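Local coordinates for C24 protein (Bizionia argentinensis JUB59, PDB 6OV6) that probably forms the receptor-binding tip of a temperate bacteriophage's long tail fibre and binds manganese, at the interface of chains A and B. Numbering follows the deposited sequence. Chains: chain A/B, C24 protein.

The interface of chains A and B. Residues chain A 119-121, 124; chain B 35-38, 40, 115-118.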
loop_
_atom_site.group_PDB
_atom_site.type_symbol
_atom_site.label_atom_id
_atom_site.label_comp_id
_atom_site.label_asym_id
_atom_site.label_seq_id
_atom_site.Cartn_x
_atom_site.Cartn_y
_atom_site.Cartn_z
ATOM N N THR A 119 -3.525 -3.804 -32.341
ATOM C CA THR A 119 -4.740 -4.425 -32.886
ATOM C C THR A 119 -5.827 -4.545 -31.825
ATOM O O THR A 119 -5.527 -4.555 -30.627
ATOM C CB THR A 119 -4.434 -5.805 -33.458
ATOM O OG1 THR A 119 -4.035 -6.643 -32.375
ATOM C CG2 THR A 119 -3.354 -5.783 -34.563
ATOM N N LEU A 120 -7.081 -4.712 -32.266
ATOM C CA LEU A 120 -8.176 -4.934 -31.333
ATOM C C LEU A 120 -7.993 -6.269 -30.607
ATOM O O LEU A 120 -8.360 -6.365 -29.442
ATOM C CB LEU A 120 -9.510 -4.900 -32.056
ATOM C CG LEU A 120 -10.068 -3.513 -32.269
ATOM C CD1 LEU A 120 -11.120 -3.536 -33.373
ATOM C CD2 LEU A 120 -10.662 -2.935 -30.945
ATOM N N ARG A 121 -7.380 -7.261 -31.272
ATOM C CA ARG A 121 -7.057 -8.564 -30.669
ATOM C C ARG A 121 -6.143 -8.358 -29.452
ATOM O O ARG A 121 -6.422 -8.891 -28.383
ATOM C CB ARG A 121 -6.383 -9.469 -31.720
ATOM C CG ARG A 121 -6.232 -10.905 -31.301
ATOM C CD ARG A 121 -5.340 -11.660 -32.267
ATOM N NE ARG A 121 -4.976 -12.941 -31.683
ATOM C CZ ARG A 121 -5.375 -14.114 -32.145
ATOM N NH1 ARG A 121 -6.098 -14.187 -33.256
ATOM N NH2 ARG A 121 -5.024 -15.230 -31.522
ATOM N N SER A 124 -7.975 -6.434 -26.632
ATOM C CA SER A 124 -8.914 -7.358 -25.987
ATOM C C SER A 124 -8.191 -8.267 -24.983
ATOM O O SER A 124 -8.729 -8.518 -23.914
ATOM C CB SER A 124 -9.656 -8.201 -27.022
ATOM O OG SER A 124 -10.378 -7.346 -27.892
ATOM N N LEU B 35 -7.102 -3.938 -38.485
ATOM C CA LEU B 35 -7.450 -3.198 -37.252
ATOM C C LEU B 35 -7.871 -4.194 -36.138
ATOM O O LEU B 35 -7.616 -3.943 -34.965
ATOM C CB LEU B 35 -8.604 -2.208 -37.506
ATOM C CG LEU B 35 -8.359 -1.094 -38.539
ATOM C CD1 LEU B 35 -9.516 -0.089 -38.524
ATOM C CD2 LEU B 35 -7.033 -0.373 -38.277
ATOM N N ALA B 36 -8.497 -5.329 -36.531
ATOM C CA ALA B 36 -8.870 -6.410 -35.596
ATOM C C ALA B 36 -7.629 -7.262 -35.270
ATOM O O ALA B 36 -7.435 -7.652 -34.121
ATOM C CB ALA B 36 -9.937 -7.282 -36.221
ATOM N N GLY B 37 -6.777 -7.500 -36.276
ATOM C CA GLY B 37 -5.574 -8.308 -36.123
ATOM C C GLY B 37 -5.718 -9.659 -36.792
ATOM O O GLY B 37 -6.839 -10.145 -36.999
ATOM N N ASN B 38 -4.574 -10.291 -37.109
ATOM C CA ASN B 38 -4.578 -11.591 -37.783
ATOM C C ASN B 38 -5.308 -12.655 -36.979
ATOM O O ASN B 38 -5.155 -12.722 -35.755
ATOM C CB ASN B 38 -3.159 -12.050 -38.129
ATOM C CG ASN B 38 -3.149 -13.167 -39.148
ATOM O OD1 ASN B 38 -3.975 -13.224 -40.062
ATOM N ND2 ASN B 38 -2.203 -14.069 -39.026
ATOM N N ALA B 40 -8.516 -12.817 -36.297
ATOM C CA ALA B 40 -9.524 -12.338 -35.364
ATOM C C ALA B 40 -10.877 -12.748 -35.888
ATOM O O ALA B 40 -11.054 -12.888 -37.092
ATOM C CB ALA B 40 -9.455 -10.819 -35.223
ATOM N N ALA B 115 -9.362 -15.358 -32.245
ATOM C CA ALA B 115 -9.787 -14.647 -31.049
ATOM C C ALA B 115 -11.039 -13.813 -31.227
ATOM O O ALA B 115 -11.205 -13.139 -32.248
ATOM C CB ALA B 115 -8.655 -13.772 -30.533
ATOM N N LYS B 116 -11.907 -13.859 -30.210
ATOM C CA LYS B 116 -13.124 -13.060 -30.152
ATOM C C LYS B 116 -12.676 -11.696 -29.636
ATOM O O LYS B 116 -11.714 -11.623 -28.874
ATOM C CB LYS B 116 -14.152 -13.694 -29.200
ATOM C CG LYS B 116 -15.599 -13.330 -29.521
ATOM C CD LYS B 116 -16.261 -14.320 -30.488
ATOM C CE LYS B 116 -17.696 -13.943 -30.751
ATOM N NZ LYS B 116 -17.829 -12.887 -31.792
ATOM N N LEU B 117 -13.342 -10.620 -30.057
ATOM C CA LEU B 117 -12.924 -9.272 -29.689
ATOM C C LEU B 117 -13.878 -8.527 -28.805
ATOM O O LEU B 117 -15.089 -8.736 -28.866
ATOM C CB LEU B 117 -12.739 -8.442 -30.985
ATOM C CG LEU B 117 -11.871 -9.058 -32.089
ATOM C CD1 LEU B 117 -12.091 -8.345 -33.389
ATOM C CD2 LEU B 117 -10.385 -9.053 -31.734
ATOM N N THR B 118 -13.344 -7.584 -28.034
ATOM C CA THR B 118 -14.144 -6.618 -27.288
ATOM C C THR B 118 -14.317 -5.447 -28.286
ATOM O O THR B 118 -13.360 -5.070 -28.958
ATOM C CB THR B 118 -13.397 -6.146 -26.026
ATOM O OG1 THR B 118 -13.238 -7.254 -25.138
ATOM C CG2 THR B 118 -14.129 -5.048 -25.307
#
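At the apolar centre the CD2 methyl of B:Leu117 presses end-on against the backbone of A:Arg121, 3.5 Å from its CA. B:Leu117 CG lies anti to its own carbonyl carbon (chi1 -51°), which directs the branch against the first turn of helix A:120-125. On the side of B:Ala36, A:Leu120 CB packs against B:Ala36 CA at 3.9 Å, and the CG2 methyl of A:Thr119 rests on the CA of B:Gly37. A:Arg121 runs outward from this core, its CG anti to the backbone N (chi1 -169°) and its chain extended as far as NE, between the B:36-38 stretch and B:Ala115. The CB methyl of B:Ala115 sits over the centre of one guanidinium face, 3.7 Å from A:Arg121 CZ. At the tip, NH1 reaches the carbonyl O of B:Asn38 in a weak, strongly bent bond.

The polar rim is firmer. Where the 3-10 helix B:28-35 ends, two successive carbonyls meet the first N-H groups of helix A:120-125, capping its start from the neighbouring chain: A:Leu120 N donates to B:Leu35 O and A:Arg121 N to B:Ala36 O, each at 2.9 Å and in the carbonyl plane. Both bonds join main-chain groups, so they do not depend directly on the side chains of these four residues. The contact is one patch of a chain-chain interface in a three-chain assembly, consistent with a trimeric fibre. One turn on, A:Ser124 OG, beside its own backbone N (chi1 -60°), accepts a nearly straight bond from B:Thr118 N at 3.0 Å. The same hydroxyl donates back to A:Leu120 O at 2.7 Å, approaching from above the carbonyl plane.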